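Local coordinates for indole-3-acetic acid-amido synthetase GH3.15 (Arabidopsis thaliana, PDB 6E1Q), which catalyses the ATP-dependent conjugation of glutamine, and possibly cysteine, to the auxin precursor indole-3-butyric acid, and also conjugates glutamine to the herbicide 4-(2,4-dichlorophenoxy)butanoate, at residues 511-514 with 515-518; 500-503 with 504-508; 112-115 with 116-120. All coordinates share one frame; numbering follows the deposited sequence.

Contact 1: 511-514 with 515-518; sequences LDAV and YRKG
Tyr515 meets both Leu511 and Asp512 at the start of helix 513-522, an N-terminal cap in which Asp512 is the N-cap residue. The backbone N of Tyr515 donates to Asp512 OD1 at 2.9 Å in an almost straight bond (176°), so the carboxylate caps an amide of the first turn, while the carbonyl four residues back, that of Leu511, is taken by the Arg516 side chain; the negative charge probably also suits the positive end of the helix dipole. The Tyr515 ring extends from a CG anti to the backbone N (chi1 -180°) and takes Leu511 CD1 over the centre of one face, 3.5 Å from the ring centroid, a CH-pi contact. Its hydroxyl is probably hydrogen-bonded to Glu508 OE2 on the preceding helix, and the ring also meets that of Tyr478. Arg516 follows with two bonds back: its amide N to Asp512 O, 2.9 Å, and its side-chain NE to Leu511 O, 2.8 Å, the oxygen lying in the guanidinium plane although NE stands well above the carbonyl plane. A bend at chi3 (-78°) turns the guanidinium over the CA of Ala513, while NH1 reaches the backbone O of Ser585. Lys517 N bonds to Ala513 O at 2.7 Å, and its side chain leads off to a salt bridge with Asp522. Gly518 N closes the next turn on Val514 O at 3.0 Å, tilted from the carbonyl plane.

Contact 2: 500-503 with 504-508; sequences MEEC and CFTVE
Thr506 grips the carbonyl of Glu502 twice, one turn back along helix 497-510 of the GH3 C-terminal domain. Its backbone N donates to Glu502 O at 2.9 Å in the regular i to i+4 bond, and its hydroxyl OG1 donates to the same Glu502 O at 2.7 Å, a side-chain-to-backbone bond common for threonine within helices; the two arrive from opposite faces of the carbonyl plane. With OG1 anti to its own carbonyl carbon (chi1 -56°), the hydroxyl is turned back along the helix to make this bond. OG1 is an acceptor as well: a water gives one hydrogen to it at 3.0 Å and the other to Glu502 OE2 at 2.7 Å, bridging the two side chains. The second carboxylate oxygen, OE1, is held in a salt bridge by Lys582, which also makes a cation-pi contact with Phe505. The Glu502 and Phe505 side chains run alongside each other, carboxylate and ring planes 39° apart. A valine in place of Thr506 would probably leave Glu502 O with the amide bond alone and the bridging water without its hydroxyl acceptor. The remaining carbonyls, of Met500, Glu501 and Cys503, are satisfied by the amides of Cys504, Phe505 and Val507. Thr506 and Val507 rest on helix 441-452, whereas Met500, Cys503 and Cys504 pack on strand 529-533, with strand 574-579 also touching Met500 and Cys504.

Contact 3: 112-115 with 116-120; sequences TEDL and EQRIS
With CG anti to the backbone N (chi1 -172°), the Asp114 carboxylate leans along helix 112-132 toward Arg118, whose chain runs extended from CG to NE and crosses it obliquely, giving an i to i+4 salt bridge. Arg118 NE donates to Asp114 OD1 at 2.9 Å; the oxygen lies near the guanidinium plane, but NE comes from above the carboxylate plane, the two planes being 56° apart. The second bond of the salt bridge, Arg118 NH2 to Asp114 OD2, is weak at 3.5 Å, and a water supplements it, donating to Asp114 OD2 at 2.6 Å and accepting from Arg118 NH2 at 3.0 Å. Another water links Asp114 OD1 to Gln117 NE2. Ser399 OG also hydrogen-bonds Asp114 OD2. Nearby, Leu115 CG meets Ile119 CD1 at 4.0 Å, and this apolar pair packs against helix 162-172. Arg118 NH2 further bonds the backbone O of Ser329, an ATP-binding residue, and the Arg118 side chain lies about 4 Å from that of Phe332, which binds substrate. The buried carboxylate and guanidinium thus probably neutralise each other, and Asp114 probably steadies the rotation of Arg118, a second-shell residue beside the ATP and substrate sites.

Overall arrangement
Along the chain contact 3 comes first, in the GH3 N-terminal domain, followed by contact 2 and then contact 1, both within the C-terminal domain. Helices 497-510 and 513-522 are consecutive, with contact centres about 15 Å apart; besides the tyrosine-glutamate contact already joining them, Arg516 CG packs on the backbone O of Glu508. Contact 3, on helix 112-132, lies across the centre of the chain, its centre about 46 Å from that of contact 1 and about 48 Å from that of contact 2. It borders the substrate and ATP sites and so bears on the active site, whereas the two consecutive C-terminal helices lie away from them and belong to the build of the C-terminal domain.

Contact 1: 511-514 with 515-518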
ATOM      1  N   LEU A 511      -7.730  -4.441  23.418  1.00 36.46           N
ATOM      2  CA  LEU A 511      -8.471  -3.280  22.947  1.00 40.84           C
ATOM      3  C   LEU A 511      -8.363  -2.170  23.995  1.00 49.22           C
ATOM      4  O   LEU A 511      -7.688  -2.319  25.020  1.00 48.24           O
ATOM      5  CB  LEU A 511      -9.912  -3.669  22.621  1.00 38.74           C
ATOM      6  CG  LEU A 511     -10.073  -4.766  21.554  1.00 39.48           C
ATOM      7  CD1 LEU A 511     -11.516  -5.206  21.416  1.00 35.20           C
ATOM      8  CD2 LEU A 511      -9.530  -4.346  20.197  1.00 35.42           C
ATOM      9  N   ASP A 512      -9.018  -1.036  23.750  1.00 56.55           N
ATOM     10  CA  ASP A 512      -8.762   0.124  24.594  1.00 61.33           C
ATOM     11  C   ASP A 512      -9.669   0.132  25.825  1.00 54.72           C
ATOM     12  O   ASP A 512     -10.540  -0.724  26.007  1.00 54.32           O
ATOM     13  CB  ASP A 512      -8.869   1.424  23.786  1.00 71.49           C
ATOM     14  CG  ASP A 512     -10.306   1.808  23.408  1.00 77.26           C
ATOM     15  OD1 ASP A 512     -11.292   1.238  23.920  1.00 77.16           O
ATOM     16  OD2 ASP A 512     -10.440   2.719  22.566  1.00 82.69           O
ATOM     17  N   ALA A 513      -9.454   1.133  26.681  1.00 54.20           N
ATOM     18  CA  ALA A 513     -10.152   1.196  27.959  1.00 58.79           C
ATOM     19  C   ALA A 513     -11.655   1.382  27.792  1.00 63.06           C
ATOM     20  O   ALA A 513     -12.427   0.899  28.629  1.00 62.36           O
ATOM     21  CB  ALA A 513      -9.576   2.324  28.811  1.00 54.28           C
ATOM     22  N   VAL A 514     -12.092   2.081  26.741  1.00 61.17           N
ATOM     23  CA  VAL A 514     -13.526   2.294  26.569  1.00 67.85           C
ATOM     24  C   VAL A 514     -14.212   0.975  26.252  1.00 60.75           C
ATOM     25  O   VAL A 514     -15.258   0.650  26.830  1.00 61.06           O
ATOM     26  CB  VAL A 514     -13.800   3.364  25.493  1.00 67.83           C
ATOM     27  CG1 VAL A 514     -15.297   3.513  25.261  1.00 64.80           C
ATOM     28  CG2 VAL A 514     -13.214   4.703  25.918  1.00 68.04           C
ATOM     29  N   TYR A 515     -13.622   0.183  25.353  1.00 53.95           N
ATOM     30  CA  TYR A 515     -14.109  -1.175  25.127  1.00 52.36           C
ATOM     31  C   TYR A 515     -14.083  -1.980  26.421  1.00 51.48           C
ATOM     32  O   TYR A 515     -15.073  -2.620  26.793  1.00 57.96           O
ATOM     33  CB  TYR A 515     -13.266  -1.877  24.050  1.00 49.32           C
ATOM     34  CG  TYR A 515     -13.735  -3.292  23.777  1.00 48.92           C
ATOM     35  CD1 TYR A 515     -13.262  -4.368  24.536  1.00 52.26           C
ATOM     36  CD2 TYR A 515     -14.677  -3.553  22.785  1.00 43.83           C
ATOM     37  CE1 TYR A 515     -13.712  -5.666  24.304  1.00 37.42           C
ATOM     38  CE2 TYR A 515     -15.126  -4.843  22.541  1.00 41.58           C
ATOM     39  CZ  TYR A 515     -14.634  -5.892  23.306  1.00 42.66           C
ATOM     40  OH  TYR A 515     -15.084  -7.163  23.082  1.00 46.55           O
ATOM     41  N   ARG A 516     -12.953  -1.961  27.123  1.00 43.68           N
ATOM     42  CA  ARG A 516     -12.791  -2.881  28.242  1.00 49.88           C
ATOM     43  C   ARG A 516     -13.666  -2.469  29.418  1.00 58.62           C
ATOM     44  O   ARG A 516     -14.273  -3.325  30.074  1.00 57.65           O
ATOM     45  CB  ARG A 516     -11.319  -2.964  28.633  1.00 50.80           C
ATOM     46  CG  ARG A 516     -10.502  -3.759  27.619  1.00 44.94           C
ATOM     47  CD  ARG A 516      -9.040  -3.909  28.026  1.00 42.85           C
ATOM     48  NE  ARG A 516      -8.282  -2.689  27.766  1.00 48.69           N
ATOM     49  CZ  ARG A 516      -7.982  -1.782  28.690  1.00 54.36           C
ATOM     50  NH1 ARG A 516      -8.374  -1.949  29.945  1.00 54.89           N
ATOM     51  NH2 ARG A 516      -7.291  -0.703  28.355  1.00 62.97           N
ATOM     52  N   LYS A 517     -13.767  -1.162  29.681  1.00 63.12           N
ATOM     53  CA  LYS A 517     -14.723  -0.683  30.674  1.00 68.91           C
ATOM     54  C   LYS A 517     -16.145  -1.060  30.279  1.00 70.83           C
ATOM     55  O   LYS A 517     -16.955  -1.444  31.131  1.00 75.14           O
ATOM     56  CB  LYS A 517     -14.585   0.830  30.848  1.00 67.69           C
ATOM     57  CG  LYS A 517     -15.455   1.402  31.947  1.00 70.95           C
ATOM     58  CD  LYS A 517     -16.670   2.134  31.445  1.00 76.23           C
ATOM     59  CE  LYS A 517     -16.939   3.348  32.330  1.00 82.08           C
ATOM     60  NZ  LYS A 517     -18.282   3.924  32.090  1.00 84.97           N
ATOM     61  N   GLY A 518     -16.458  -0.982  28.982  1.00 66.61           N
ATOM     62  CA  GLY A 518     -17.752  -1.446  28.513  1.00 57.47           C
ATOM     63  C   GLY A 518     -17.997  -2.909  28.830  1.00 61.02           C
ATOM     64  O   GLY A 518     -19.104  -3.297  29.206  1.00 65.03           O
TER

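Contact 2: 500-503 with 504-508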
ATOM      1  N   MET A 500      -8.882 -21.327  20.866  1.00 38.65           N
ATOM      2  CA  MET A 500      -9.701 -20.315  20.181  1.00 38.05           C
ATOM      3  C   MET A 500     -10.359 -19.373  21.175  1.00 39.80           C
ATOM      4  O   MET A 500     -10.416 -18.161  20.945  1.00 41.69           O
ATOM      5  CB  MET A 500     -10.773 -20.973  19.291  1.00 33.46           C
ATOM      6  CG  MET A 500     -10.232 -21.547  17.988  1.00 33.23           C
ATOM      7  SD  MET A 500      -9.061 -20.401  17.207  1.00 42.04           S
ATOM      8  CE  MET A 500     -10.149 -19.053  16.716  1.00 34.12           C
ATOM      9  N   GLU A 501     -10.844 -19.912  22.294  1.00 33.91           N
ATOM     10  CA  GLU A 501     -11.482 -19.063  23.291  1.00 33.53           C
ATOM     11  C   GLU A 501     -10.470 -18.121  23.934  1.00 38.42           C
ATOM     12  O   GLU A 501     -10.794 -16.964  24.241  1.00 37.40           O
ATOM     13  CB  GLU A 501     -12.186 -19.933  24.333  1.00 38.49           C
ATOM     14  CG  GLU A 501     -13.443 -20.623  23.780  1.00 44.20           C
ATOM     15  CD  GLU A 501     -14.188 -21.474  24.819  1.00 48.67           C
ATOM     16  OE1 GLU A 501     -13.542 -22.116  25.679  1.00 45.41           O
ATOM     17  OE2 GLU A 501     -15.438 -21.501  24.762  1.00 53.47           O
ATOM     18  N   GLU A 502      -9.238 -18.592  24.144  1.00 31.98           N
ATOM     19  CA  GLU A 502      -8.206 -17.695  24.660  1.00 31.54           C
ATOM     20  C   GLU A 502      -7.818 -16.652  23.619  1.00 30.54           C
ATOM     21  O   GLU A 502      -7.491 -15.515  23.986  1.00 30.96           O
ATOM     22  CB  GLU A 502      -6.990 -18.497  25.133  1.00 31.51           C
ATOM     23  CG  GLU A 502      -5.913 -17.678  25.873  1.00 29.34           C
ATOM     24  CD  GLU A 502      -6.353 -17.188  27.247  1.00 38.46           C
ATOM     25  OE1 GLU A 502      -7.463 -17.563  27.684  1.00 43.31           O
ATOM     26  OE2 GLU A 502      -5.582 -16.433  27.903  1.00 32.48           O
ATOM     27  N   CYS A 503      -7.873 -17.005  22.323  1.00 28.69           N
ATOM     28  CA  CYS A 503      -7.663 -16.004  21.275  1.00 33.53           C
ATOM     29  C   CYS A 503      -8.689 -14.884  21.388  1.00 34.90           C
ATOM     30  O   CYS A 503      -8.348 -13.698  21.302  1.00 32.90           O
ATOM     31  CB  CYS A 503      -7.744 -16.644  19.883  1.00 26.53           C
ATOM     32  SG  CYS A 503      -6.281 -17.609  19.482  1.00 36.95           S
ATOM     33  N   CYS A 504      -9.963 -15.250  21.563  1.00 32.18           N
ATOM     34  CA  CYS A 504     -11.009 -14.246  21.718  1.00 32.82           C
ATOM     35  C   CYS A 504     -10.665 -13.280  22.837  1.00 33.72           C
ATOM     36  O   CYS A 504     -10.725 -12.056  22.666  1.00 30.87           O
ATOM     37  CB  CYS A 504     -12.347 -14.919  22.007  1.00 36.44           C
ATOM     38  SG  CYS A 504     -13.051 -15.802  20.640  1.00 41.54           S
ATOM     39  N   PHE A 505     -10.287 -13.828  23.994  1.00 36.01           N
ATOM     40  CA  PHE A 505      -9.937 -12.997  25.140  1.00 38.03           C
ATOM     41  C   PHE A 505      -8.736 -12.107  24.845  1.00 37.51           C
ATOM     42  O   PHE A 505      -8.698 -10.943  25.267  1.00 40.53           O
ATOM     43  CB  PHE A 505      -9.642 -13.883  26.340  1.00 31.10           C
ATOM     44  CG  PHE A 505      -9.026 -13.159  27.470  1.00 31.46           C
ATOM     45  CD1 PHE A 505      -9.790 -12.310  28.259  1.00 33.14           C
ATOM     46  CD2 PHE A 505      -7.674 -13.317  27.757  1.00 34.60           C
ATOM     47  CE1 PHE A 505      -9.224 -11.635  29.341  1.00 36.92           C
ATOM     48  CE2 PHE A 505      -7.092 -12.637  28.824  1.00 38.19           C
ATOM     49  CZ  PHE A 505      -7.869 -11.797  29.620  1.00 40.88           C
ATOM     50  N   THR A 506      -7.743 -12.638  24.127  1.00 31.78           N
ATOM     51  CA  THR A 506      -6.504 -11.896  23.926  1.00 30.33           C
ATOM     52  C   THR A 506      -6.737 -10.674  23.056  1.00 29.38           C
ATOM     53  O   THR A 506      -6.131  -9.624  23.288  1.00 36.46           O
ATOM     54  CB  THR A 506      -5.447 -12.817  23.317  1.00 34.48           C
ATOM     55  OG1 THR A 506      -5.298 -13.950  24.171  1.00 31.54           O
ATOM     56  CG2 THR A 506      -4.096 -12.118  23.187  1.00 31.86           C
ATOM     57  N   VAL A 507      -7.603 -10.793  22.045  1.00 30.00           N
ATOM     58  CA  VAL A 507      -8.053  -9.608  21.316  1.00 32.87           C
ATOM     59  C   VAL A 507      -8.668  -8.603  22.278  1.00 37.15           C
ATOM     60  O   VAL A 507      -8.322  -7.415  22.271  1.00 35.34           O
ATOM     61  CB  VAL A 507      -9.063  -9.980  20.217  1.00 34.55           C
ATOM     62  CG1 VAL A 507      -9.449  -8.724  19.428  1.00 29.76           C
ATOM     63  CG2 VAL A 507      -8.504 -11.021  19.285  1.00 31.90           C
ATOM     64  N   GLU A 508      -9.613  -9.066  23.105  1.00 35.30           N
ATOM     65  CA  GLU A 508     -10.325  -8.151  23.995  1.00 41.47           C
ATOM     66  C   GLU A 508      -9.375  -7.456  24.949  1.00 37.01           C
ATOM     67  O   GLU A 508      -9.486  -6.248  25.179  1.00 40.30           O
ATOM     68  CB  GLU A 508     -11.380  -8.896  24.799  1.00 44.96           C
ATOM     69  CG  GLU A 508     -12.534  -9.404  23.993  1.00 48.92           C
ATOM     70  CD  GLU A 508     -13.742  -9.649  24.860  1.00 50.43           C
ATOM     71  OE1 GLU A 508     -13.666 -10.534  25.741  1.00 50.31           O
ATOM     72  OE2 GLU A 508     -14.758  -8.952  24.672  1.00 52.39           O
TER
HETATM   73  O   HOH W   1      -3.882 -14.728  26.709  1.00 42.35           O

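Contact 3: 112-115 with 116-120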
ATOM      1  N   THR A 112       2.985  18.074 -14.320  1.00 35.21           N
ATOM      2  CA  THR A 112       4.058  17.361 -15.014  1.00 44.05           C
ATOM      3  C   THR A 112       5.395  17.526 -14.290  1.00 41.03           C
ATOM      4  O   THR A 112       6.170  16.566 -14.165  1.00 42.99           O
ATOM      5  CB  THR A 112       4.147  17.861 -16.462  1.00 50.27           C
ATOM      6  OG1 THR A 112       3.055  17.328 -17.222  1.00 52.20           O
ATOM      7  CG2 THR A 112       5.461  17.439 -17.119  1.00 47.24           C
ATOM      8  N   GLU A 113       5.663  18.729 -13.787  1.00 34.75           N
ATOM      9  CA  GLU A 113       6.887  18.986 -13.039  1.00 48.06           C
ATOM     10  C   GLU A 113       6.929  18.154 -11.763  1.00 50.25           C
ATOM     11  O   GLU A 113       7.953  17.531 -11.446  1.00 39.63           O
ATOM     12  CB  GLU A 113       6.992  20.478 -12.711  1.00 46.85           C
ATOM     13  CG  GLU A 113       7.189  21.401 -13.928  1.00 73.67           C
ATOM     14  CD  GLU A 113       5.895  21.724 -14.700  1.00 85.94           C
ATOM     15  OE1 GLU A 113       4.831  21.117 -14.425  1.00 84.70           O
ATOM     16  OE2 GLU A 113       5.955  22.598 -15.596  1.00 88.17           O
ATOM     17  N   ASP A 114       5.829  18.161 -11.003  1.00 46.00           N
ATOM     18  CA  ASP A 114       5.738  17.327  -9.809  1.00 42.29           C
ATOM     19  C   ASP A 114       6.022  15.871 -10.165  1.00 39.15           C
ATOM     20  O   ASP A 114       6.834  15.211  -9.510  1.00 35.45           O
ATOM     21  CB  ASP A 114       4.358  17.510  -9.159  1.00 41.37           C
ATOM     22  CG  ASP A 114       4.230  16.821  -7.796  1.00 54.52           C
ATOM     23  OD1 ASP A 114       5.007  15.892  -7.500  1.00 50.00           O
ATOM     24  OD2 ASP A 114       3.321  17.194  -7.014  1.00 56.32           O
ATOM     25  N   LEU A 115       5.415  15.375 -11.249  1.00 32.82           N
ATOM     26  CA  LEU A 115       5.640  13.990 -11.646  1.00 39.08           C
ATOM     27  C   LEU A 115       7.104  13.744 -12.003  1.00 46.47           C
ATOM     28  O   LEU A 115       7.690  12.727 -11.607  1.00 40.89           O
ATOM     29  CB  LEU A 115       4.744  13.618 -12.823  1.00 34.00           C
ATOM     30  CG  LEU A 115       5.025  12.217 -13.374  1.00 41.01           C
ATOM     31  CD1 LEU A 115       4.822  11.152 -12.287  1.00 43.38           C
ATOM     32  CD2 LEU A 115       4.145  11.921 -14.561  1.00 36.07           C
ATOM     33  N   GLU A 116       7.704  14.642 -12.784  1.00 44.88           N
ATOM     34  CA  GLU A 116       9.086  14.409 -13.188  1.00 50.06           C
ATOM     35  C   GLU A 116      10.027  14.523 -11.992  1.00 49.16           C
ATOM     36  O   GLU A 116      10.985  13.753 -11.875  1.00 42.86           O
ATOM     37  CB  GLU A 116       9.474  15.369 -14.311  1.00 58.81           C
ATOM     38  CG  GLU A 116       9.450  14.697 -15.690  1.00 69.61           C
ATOM     39  CD  GLU A 116       9.196  15.668 -16.827  1.00 81.86           C
ATOM     40  OE1 GLU A 116       9.359  16.892 -16.617  1.00 84.26           O
ATOM     41  OE2 GLU A 116       8.832  15.204 -17.933  1.00 83.04           O
ATOM     42  N   GLN A 117       9.739  15.441 -11.065  1.00 46.38           N
ATOM     43  CA  GLN A 117      10.513  15.501  -9.825  1.00 43.00           C
ATOM     44  C   GLN A 117      10.448  14.187  -9.053  1.00 43.50           C
ATOM     45  O   GLN A 117      11.451  13.753  -8.470  1.00 41.21           O
ATOM     46  CB  GLN A 117      10.028  16.651  -8.952  1.00 39.25           C
ATOM     47  CG  GLN A 117      10.682  16.650  -7.585  1.00 51.42           C
ATOM     48  CD  GLN A 117      10.638  17.999  -6.915  1.00 57.54           C
ATOM     49  OE1 GLN A 117      11.477  18.863  -7.178  1.00 60.43           O
ATOM     50  NE2 GLN A 117       9.656  18.192  -6.037  1.00 54.08           N
ATOM     51  N   ARG A 118       9.282  13.532  -9.043  1.00 36.10           N
ATOM     52  CA  ARG A 118       9.150  12.269  -8.320  1.00 37.34           C
ATOM     53  C   ARG A 118       9.944  11.169  -9.001  1.00 43.73           C
ATOM     54  O   ARG A 118      10.536  10.306  -8.333  1.00 38.72           O
ATOM     55  CB  ARG A 118       7.679  11.854  -8.232  1.00 36.24           C
ATOM     56  CG  ARG A 118       6.842  12.666  -7.264  1.00 35.96           C
ATOM     57  CD  ARG A 118       5.429  12.116  -7.206  1.00 37.50           C
ATOM     58  NE  ARG A 118       4.514  13.151  -6.769  1.00 34.39           N
ATOM     59  CZ  ARG A 118       3.293  12.935  -6.295  1.00 38.44           C
ATOM     60  NH1 ARG A 118       2.802  11.702  -6.210  1.00 34.38           N
ATOM     61  NH2 ARG A 118       2.557  13.969  -5.929  1.00 35.65           N
ATOM     62  N   ILE A 119       9.900  11.146 -10.330  1.00 45.15           N
ATOM     63  CA  ILE A 119      10.716  10.217 -11.100  1.00 49.72           C
ATOM     64  C   ILE A 119      12.194  10.530 -10.894  1.00 42.60           C
ATOM     65  O   ILE A 119      13.002   9.640 -10.614  1.00 48.62           O
ATOM     66  CB  ILE A 119      10.314  10.282 -12.583  1.00 55.32           C
ATOM     67  CG1 ILE A 119       8.992   9.538 -12.790  1.00 55.63           C
ATOM     68  CG2 ILE A 119      11.410   9.733 -13.472  1.00 50.85           C
ATOM     69  CD1 ILE A 119       8.280   9.954 -14.035  1.00 55.52           C
ATOM     70  N   SER A 120      12.549  11.809 -11.010  1.00 39.43           N
ATOM     71  CA  SER A 120      13.907  12.277 -10.757  1.00 53.25           C
ATOM     72  C   SER A 120      14.422  11.788  -9.409  1.00 58.89           C
ATOM     73  O   SER A 120      15.500  11.188  -9.323  1.00 58.22           O
ATOM     74  CB  SER A 120      13.929  13.805 -10.824  1.00 57.75           C
ATOM     75  OG  SER A 120      15.228  14.311 -11.063  1.00 69.88           O
TER
HETATM   76  O   HOH W   2       3.571  16.432  -4.591  1.00 37.42           O
HETATM   77  O   HOH W   3       7.332  15.987  -6.188  1.00 42.33           O